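Local coordinates for protein aminotransferase class I and II (Anaerococcus prevotii, PDB 4EMY) that binds pyridoxal 5'-phosphate as a homodimer and probably works as a transaminase, at residues A[153-161]-A[189-197]; A[225-233]-A[352-360]. All blocks are in the same frame, centred on the assembly; numbering follows the deposited sequence.

Contact 1: residues A[153-161]-A[189-197]; sequences EFFTDDFAF and NNPTGYSLS. With PLP (pyridoxal-5'-phosphate), chain E.
Phe155 turns its ring to the backbone N side (chi1 -54°), while Tyr194 extends its ring opposite its own N (chi1 -172°). These torsions bring the edge of Phe155 over the face of Tyr194, a T-shaped pair with centroids 5.3 Å apart and planes at 90°. The contact packs the loop after strand 148-152 on the loop after strand 179-184. The same edge of Phe155 reaches Thr192, with CZ 3.5 Å from CG2. Phe154 meets Asn189 edge-on, CE1 lying 3.6 Å from OD1. Leu196 CD2 sits 3.8 Å above the centre of the Phe161 ring, a CH-pi contact. Tyr194 OH has its main hydrogen-bond partner in Glu200 and takes a weak hydrogen bond from Phe161 N. Asn189 OD1 accepts from Thr192 OG1 at 2.7 Å and from Thr192 N at 3.2 Å, tilted to opposite sides of the carbonyl plane. The second bond makes an Asx motif, and Thr192 OG1 accepts from Tyr194 N in an ST turn. Putting an alanine at Asn189 would probably leave both Thr192 donors without their shared acceptor and a gap beside Phe154. Asn190 ND2 donates to PLP O3 at 2.7 Å. The chemistry pairs a buried aromatic side with a hydrogen-bonded turn that carries a cofactor-binding residue, Asn190.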
# COMPACT_ATOMS: atom_id res chain seq x y z
N GLU A 153 13.07 -21.40 -19.03
CA GLU A 153 13.47 -20.72 -20.27
C GLU A 153 12.26 -20.24 -21.07
O GLU A 153 11.57 -21.04 -21.69
CB GLU A 153 14.36 -21.62 -21.14
CG GLU A 153 15.73 -21.92 -20.56
CD GLU A 153 16.32 -23.22 -21.09
OE1 GLU A 153 16.35 -24.21 -20.34
OE2 GLU A 153 16.75 -23.25 -22.27
N PHE A 154 12.02 -18.93 -21.03
CA PHE A 154 10.90 -18.27 -21.71
C PHE A 154 10.72 -18.70 -23.17
O PHE A 154 9.65 -19.18 -23.56
CB PHE A 154 11.12 -16.74 -21.69
CG PHE A 154 9.86 -15.92 -21.69
CD1 PHE A 154 9.89 -14.61 -21.23
CD2 PHE A 154 8.65 -16.44 -22.14
CE1 PHE A 154 8.74 -13.83 -21.23
CE2 PHE A 154 7.51 -15.67 -22.13
CZ PHE A 154 7.55 -14.36 -21.68
N PHE A 155 11.77 -18.54 -23.97
CA PHE A 155 11.67 -18.63 -25.42
C PHE A 155 12.32 -19.87 -26.02
O PHE A 155 13.15 -20.52 -25.38
CB PHE A 155 12.29 -17.39 -26.08
CG PHE A 155 11.73 -16.08 -25.58
CD1 PHE A 155 10.46 -15.66 -25.94
CD2 PHE A 155 12.50 -15.26 -24.77
CE1 PHE A 155 9.96 -14.45 -25.49
CE2 PHE A 155 12.00 -14.05 -24.31
CZ PHE A 155 10.73 -13.65 -24.67
N THR A 156 11.94 -20.19 -27.25
CA THR A 156 12.63 -21.18 -28.05
C THR A 156 13.66 -20.43 -28.87
O THR A 156 13.71 -19.20 -28.83
CB THR A 156 11.67 -21.95 -28.97
OG1 THR A 156 10.99 -21.02 -29.84
CG2 THR A 156 10.65 -22.74 -28.16
N ASP A 157 14.48 -21.15 -29.63
CA ASP A 157 15.48 -20.51 -30.48
C ASP A 157 14.85 -19.62 -31.56
O ASP A 157 15.52 -18.73 -32.10
CB ASP A 157 16.42 -21.56 -31.08
CG ASP A 157 17.40 -22.13 -30.06
OD1 ASP A 157 17.46 -21.60 -28.92
OD2 ASP A 157 18.11 -23.11 -30.39
N ASP A 158 13.57 -19.85 -31.85
CA ASP A 158 12.80 -19.04 -32.79
C ASP A 158 12.01 -17.91 -32.09
O ASP A 158 11.29 -17.15 -32.75
CB ASP A 158 11.87 -19.92 -33.62
CG ASP A 158 12.59 -20.64 -34.74
OD1 ASP A 158 13.77 -20.30 -35.01
OD2 ASP A 158 11.99 -21.54 -35.36
N PHE A 159 12.18 -17.81 -30.78
CA PHE A 159 11.52 -16.80 -29.94
C PHE A 159 9.99 -16.89 -29.96
O PHE A 159 9.28 -15.91 -30.19
CB PHE A 159 12.02 -15.38 -30.26
CG PHE A 159 13.43 -15.12 -29.81
CD1 PHE A 159 13.72 -14.95 -28.46
CD2 PHE A 159 14.46 -15.06 -30.73
CE1 PHE A 159 15.02 -14.71 -28.04
CE2 PHE A 159 15.77 -14.82 -30.31
CZ PHE A 159 16.05 -14.65 -28.97
N ALA A 160 9.51 -18.11 -29.71
CA ALA A 160 8.12 -18.35 -29.35
C ALA A 160 8.10 -18.88 -27.93
O ALA A 160 9.14 -19.28 -27.41
CB ALA A 160 7.48 -19.34 -30.31
N PHE A 161 6.94 -18.89 -27.29
CA PHE A 161 6.82 -19.40 -25.94
C PHE A 161 7.33 -20.83 -25.87
O PHE A 161 6.93 -21.67 -26.67
CB PHE A 161 5.38 -19.32 -25.43
CG PHE A 161 5.26 -19.51 -23.96
CD1 PHE A 161 5.82 -18.60 -23.08
CD2 PHE A 161 4.58 -20.60 -23.44
CE1 PHE A 161 5.71 -18.78 -21.71
CE2 PHE A 161 4.47 -20.79 -22.07
CZ PHE A 161 5.03 -19.87 -21.20
N ASN A 189 5.03 -8.14 -22.13
CA ASN A 189 6.03 -8.56 -21.14
C ASN A 189 7.16 -7.57 -20.93
O ASN A 189 7.90 -7.25 -21.86
CB ASN A 189 6.62 -9.91 -21.55
CG ASN A 189 7.69 -10.40 -20.59
OD1 ASN A 189 8.89 -10.23 -20.84
ND2 ASN A 189 7.27 -11.00 -19.49
N ASN A 190 7.30 -7.09 -19.71
CA ASN A 190 8.49 -6.38 -19.28
C ASN A 190 9.48 -7.45 -18.78
O ASN A 190 9.17 -8.18 -17.82
CB ASN A 190 8.09 -5.38 -18.19
CG ASN A 190 9.27 -4.83 -17.42
OD1 ASN A 190 10.35 -4.60 -17.97
ND2 ASN A 190 9.07 -4.61 -16.14
N PRO A 191 10.69 -7.54 -19.38
CA PRO A 191 11.41 -6.67 -20.33
C PRO A 191 11.22 -6.89 -21.84
O PRO A 191 11.43 -5.96 -22.63
CB PRO A 191 12.88 -6.96 -19.99
CG PRO A 191 12.90 -8.34 -19.45
CD PRO A 191 11.51 -8.70 -18.99
N THR A 192 10.83 -8.10 -22.25
CA THR A 192 10.97 -8.55 -23.64
C THR A 192 10.10 -7.84 -24.66
O THR A 192 10.54 -7.59 -25.78
CB THR A 192 10.75 -10.06 -23.76
OG1 THR A 192 9.37 -10.35 -23.48
CG2 THR A 192 11.63 -10.80 -22.79
N GLY A 193 8.86 -7.53 -24.29
CA GLY A 193 7.88 -6.95 -25.21
C GLY A 193 7.06 -8.03 -25.89
O GLY A 193 6.24 -7.75 -26.76
N TYR A 194 7.27 -9.27 -25.47
CA TYR A 194 6.60 -10.42 -26.05
C TYR A 194 5.18 -10.60 -25.52
O TYR A 194 4.90 -10.28 -24.37
CB TYR A 194 7.39 -11.70 -25.76
CG TYR A 194 6.87 -12.91 -26.48
CD1 TYR A 194 7.03 -13.04 -27.85
CD2 TYR A 194 6.23 -13.93 -25.79
CE1 TYR A 194 6.55 -14.15 -28.53
CE2 TYR A 194 5.75 -15.05 -26.46
CZ TYR A 194 5.91 -15.15 -27.83
OH TYR A 194 5.44 -16.25 -28.52
N SER A 195 4.30 -11.12 -26.37
CA SER A 195 2.99 -11.58 -25.93
C SER A 195 2.80 -13.04 -26.36
O SER A 195 3.05 -13.38 -27.52
CB SER A 195 1.88 -10.72 -26.53
OG SER A 195 2.05 -9.35 -26.22
N LEU A 196 2.40 -13.90 -25.42
CA LEU A 196 1.97 -15.25 -25.77
C LEU A 196 0.79 -15.15 -26.73
O LEU A 196 -0.11 -14.33 -26.52
CB LEU A 196 1.53 -16.02 -24.52
CG LEU A 196 2.58 -16.76 -23.69
CD1 LEU A 196 3.43 -15.81 -22.87
CD2 LEU A 196 1.90 -17.77 -22.78
N SER A 197 0.80 -15.97 -27.78
CA SER A 197 -0.32 -15.97 -28.72
C SER A 197 -1.53 -16.66 -28.10
O SER A 197 -1.43 -17.26 -27.03
CB SER A 197 0.08 -16.66 -30.02
OG SER A 197 0.24 -18.05 -29.83
N1 PLP E . 4.00 -5.43 -13.42
C2 PLP E . 4.98 -5.26 -14.39
C2A PLP E . 5.34 -6.39 -15.30
C3 PLP E . 5.62 -4.03 -14.53
O3 PLP E . 6.58 -3.87 -15.48
C4 PLP E . 5.31 -2.97 -13.70
C4A PLP E . 6.44 -2.03 -13.39
O4A PLP E . 6.57 -0.96 -13.99
C5 PLP E . 4.32 -3.15 -12.73
C6 PLP E . 3.68 -4.38 -12.59
C5A PLP E . 3.99 -1.99 -11.81
O4P PLP E . 2.63 -1.92 -11.47
P PLP E . 2.20 -0.78 -10.44
O1P PLP E . 2.44 -1.35 -9.06
O2P PLP E . 0.75 -0.43 -10.70
O3P PLP E . 3.06 0.45 -10.61

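Contact 2: residues A[225-233]-A[352-360]; sequences VAYLEFAGD and PYFGGFFTF. With PLP (pyridoxal-5'-phosphate), chain E.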
# COMPACT_ATOMS: atom_id res chain seq x y z
N VAL A 225 -1.22 -8.21 -16.14
CA VAL A 225 -1.72 -7.55 -17.33
C VAL A 225 -1.64 -6.03 -17.23
O VAL A 225 -2.55 -5.31 -17.65
CB VAL A 225 -3.14 -8.03 -17.69
CG1 VAL A 225 -3.13 -9.53 -17.96
CG2 VAL A 225 -4.13 -7.71 -16.59
N ALA A 226 -0.54 -5.53 -16.66
CA ALA A 226 -0.32 -4.10 -16.53
C ALA A 226 -0.27 -3.37 -17.88
O ALA A 226 -0.82 -2.28 -18.03
CB ALA A 226 0.94 -3.84 -15.73
N TYR A 227 0.39 -3.98 -18.87
CA TYR A 227 0.57 -3.36 -20.18
C TYR A 227 -0.47 -3.84 -21.18
O TYR A 227 -0.24 -3.80 -22.39
CB TYR A 227 1.98 -3.61 -20.71
CG TYR A 227 3.09 -3.16 -19.78
CD1 TYR A 227 3.50 -1.83 -19.73
CD2 TYR A 227 3.72 -4.08 -18.95
CE1 TYR A 227 4.52 -1.42 -18.87
CE2 TYR A 227 4.73 -3.69 -18.09
CZ TYR A 227 5.12 -2.37 -18.05
OH TYR A 227 6.13 -2.00 -17.18
N LEU A 228 -1.61 -4.29 -20.67
CA LEU A 228 -2.70 -4.79 -21.51
C LEU A 228 -3.10 -3.83 -22.62
O LEU A 228 -3.17 -4.21 -23.79
CB LEU A 228 -3.92 -5.10 -20.63
CG LEU A 228 -5.14 -5.74 -21.30
CD1 LEU A 228 -4.94 -7.24 -21.47
CD2 LEU A 228 -6.37 -5.45 -20.46
N GLU A 229 -3.36 -2.58 -22.27
CA GLU A 229 -3.84 -1.60 -23.24
C GLU A 229 -2.79 -1.19 -24.28
O GLU A 229 -3.11 -0.50 -25.25
CB GLU A 229 -4.39 -0.37 -22.52
CG GLU A 229 -5.52 -0.68 -21.55
CD GLU A 229 -6.89 -0.77 -22.22
OE1 GLU A 229 -7.80 -0.04 -21.78
OE2 GLU A 229 -7.05 -1.55 -23.19
N PHE A 230 -1.55 -1.64 -24.09
CA PHE A 230 -0.46 -1.26 -24.97
C PHE A 230 0.08 -2.49 -25.69
O PHE A 230 1.28 -2.58 -25.96
CB PHE A 230 0.64 -0.55 -24.18
CG PHE A 230 0.18 0.69 -23.48
CD1 PHE A 230 0.10 1.90 -24.17
CD2 PHE A 230 -0.19 0.66 -22.14
CE1 PHE A 230 -0.34 3.05 -23.53
CE2 PHE A 230 -0.63 1.81 -21.50
CZ PHE A 230 -0.70 3.00 -22.19
N ALA A 231 -0.81 -3.42 -26.00
CA ALA A 231 -0.43 -4.67 -26.65
C ALA A 231 -1.41 -5.09 -27.74
O ALA A 231 -1.61 -6.29 -27.98
CB ALA A 231 -0.25 -5.77 -25.61
N GLY A 232 -2.00 -4.10 -28.40
CA GLY A 232 -2.97 -4.33 -29.47
C GLY A 232 -4.00 -3.23 -29.52
O GLY A 232 -3.91 -2.26 -28.77
N ASP A 233 -5.00 -3.39 -30.39
CA ASP A 233 -6.00 -2.35 -30.65
C ASP A 233 -7.10 -2.26 -29.58
O ASP A 233 -8.14 -1.63 -29.80
CB ASP A 233 -6.61 -2.53 -32.05
CG ASP A 233 -7.53 -3.75 -32.15
OD1 ASP A 233 -8.52 -3.68 -32.91
OD2 ASP A 233 -7.27 -4.78 -31.48
N PRO A 352 10.88 -10.63 -30.72
CA PRO A 352 9.73 -10.07 -31.42
C PRO A 352 8.84 -9.28 -30.49
O PRO A 352 8.43 -9.80 -29.44
CB PRO A 352 9.00 -11.30 -31.97
CG PRO A 352 9.73 -12.49 -31.44
CD PRO A 352 11.10 -12.04 -31.06
N TYR A 353 8.57 -8.03 -30.86
CA TYR A 353 7.73 -7.12 -30.06
C TYR A 353 6.25 -7.29 -30.40
O TYR A 353 5.85 -7.22 -31.57
CB TYR A 353 8.16 -5.67 -30.28
CG TYR A 353 7.30 -4.64 -29.57
CD1 TYR A 353 6.20 -4.05 -30.20
CD2 TYR A 353 7.59 -4.25 -28.25
CE1 TYR A 353 5.41 -3.12 -29.55
CE2 TYR A 353 6.81 -3.30 -27.60
CZ TYR A 353 5.72 -2.74 -28.25
OH TYR A 353 4.94 -1.80 -27.60
N PHE A 354 5.43 -7.50 -29.38
CA PHE A 354 3.99 -7.60 -29.57
C PHE A 354 3.23 -6.51 -28.84
O PHE A 354 2.19 -6.05 -29.31
CB PHE A 354 3.49 -9.00 -29.17
CG PHE A 354 3.83 -10.07 -30.16
CD1 PHE A 354 2.96 -10.37 -31.21
CD2 PHE A 354 5.04 -10.76 -30.07
CE1 PHE A 354 3.28 -11.35 -32.13
CE2 PHE A 354 5.36 -11.74 -31.00
CZ PHE A 354 4.48 -12.04 -32.03
N GLY A 355 3.77 -6.08 -27.70
CA GLY A 355 3.24 -4.95 -26.93
C GLY A 355 4.16 -4.59 -25.78
O GLY A 355 5.13 -5.29 -25.52
N GLY A 356 3.87 -3.49 -25.09
CA GLY A 356 4.64 -3.13 -23.90
C GLY A 356 5.40 -1.82 -23.99
O GLY A 356 5.26 -1.06 -24.97
N PHE A 357 6.21 -1.56 -22.97
CA PHE A 357 6.97 -0.31 -22.85
C PHE A 357 8.41 -0.46 -23.29
O PHE A 357 9.15 0.53 -23.39
CB PHE A 357 6.94 0.19 -21.39
CG PHE A 357 5.80 1.12 -21.07
CD1 PHE A 357 4.60 1.06 -21.78
CD2 PHE A 357 5.92 2.03 -20.03
CE1 PHE A 357 3.55 1.92 -21.47
CE2 PHE A 357 4.87 2.89 -19.72
CZ PHE A 357 3.69 2.83 -20.43
N PHE A 358 8.82 -1.70 -23.55
CA PHE A 358 10.22 -2.00 -23.79
C PHE A 358 10.38 -2.93 -24.97
O PHE A 358 9.54 -3.81 -25.19
CB PHE A 358 10.84 -2.68 -22.57
CG PHE A 358 10.49 -2.02 -21.26
CD1 PHE A 358 9.40 -2.48 -20.51
CD2 PHE A 358 11.25 -0.97 -20.76
CE1 PHE A 358 9.08 -1.89 -19.30
CE2 PHE A 358 10.92 -0.38 -19.55
CZ PHE A 358 9.84 -0.84 -18.82
N THR A 359 11.45 -2.72 -25.74
CA THR A 359 11.92 -3.66 -26.74
C THR A 359 13.21 -4.26 -26.20
O THR A 359 13.92 -3.61 -25.43
CB THR A 359 12.24 -2.98 -28.08
OG1 THR A 359 13.16 -1.90 -27.85
CG2 THR A 359 10.99 -2.45 -28.74
N PHE A 360 13.53 -5.49 -26.59
CA PHE A 360 14.66 -6.18 -25.98
C PHE A 360 15.66 -6.73 -26.98
O PHE A 360 15.31 -7.47 -27.90
CB PHE A 360 14.17 -7.29 -25.06
CG PHE A 360 15.17 -7.72 -24.03
CD1 PHE A 360 16.01 -8.80 -24.27
CD2 PHE A 360 15.26 -7.06 -22.81
CE1 PHE A 360 16.93 -9.21 -23.31
CE2 PHE A 360 16.18 -7.46 -21.85
CZ PHE A 360 17.01 -8.54 -22.10
N1 PLP E . 4.00 -5.43 -13.42
C2 PLP E . 4.98 -5.26 -14.39
C2A PLP E . 5.34 -6.39 -15.30
C3 PLP E . 5.62 -4.03 -14.53
O3 PLP E . 6.58 -3.87 -15.48
C4 PLP E . 5.31 -2.97 -13.70
C4A PLP E . 6.44 -2.03 -13.39
O4A PLP E . 6.57 -0.96 -13.99
C5 PLP E . 4.32 -3.15 -12.73
C6 PLP E . 3.68 -4.38 -12.59
C5A PLP E . 3.99 -1.99 -11.81
O4P PLP E . 2.63 -1.92 -11.47
P PLP E . 2.20 -0.78 -10.44
O1P PLP E . 2.44 -1.35 -9.06
O2P PLP E . 0.75 -0.43 -10.70
O3P PLP E . 3.06 0.45 -10.61
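This is a buried aromatic cluster beside the cofactor, in a fold-type I PLP-dependent enzyme. Tyr227, Phe230 and Phe357 form it. Segment 225-233 follows strand 218-224 of the large mixed sheet. Segment 352-360 comes after the long helix 315-345 and runs into strand 359-362 of the small antiparallel sheet. Phe357 touches both other rings. Its CE1 stands 4.0 Å above the centre of Phe230, closest to CD2, in an edge-to-face pair with planes at 72°. One face of Phe357 takes Tyr227 CE1, which is 3.6 Å from Phe357 CG. Those two rings meet obliquely. The backbones are joined by Gly356 N, which donates to Phe230 O at 2.9 Å. They run close here, with Ala231 CA 3.7 Å from Gly355 CA. Tyr353 CG is anti to its N (chi1 177°), an extended course that takes OH to Gly356 O for a hydrogen bond within segment 352-360. Phe358 points its ring edge at the Tyr227 hydroxyl, and its ring also makes a cation-pi contact with Arg388. In the plane of its own ring, Tyr227 OH shares a 2.6 Å hydrogen bond with PLP O3; either oxygen could be the donor.

How the contacts relate
From the N terminus, contact 1 comes first. It closes a short loop of 27 residues that holds helix 163-176 and strand 179-184. Contact 2 opens only after contact 1 has closed, so the two are in series and neither nest nor cross. It spans 118 residues, including strands 251-258 and 271-277 and helix 315-345. Contact 1 ties together two loops that follow strands of the large mixed sheet. Contact 2 ties the loop after strand 218-224 to the approach to strand 359-362. The contacts also touch: Gly193 O probably accepts from Phe354 N and Gly355 N, and Phe358 packs on Asn190. Through Asn190 and Tyr227, both contacts reach the same PLP oxygen, O3.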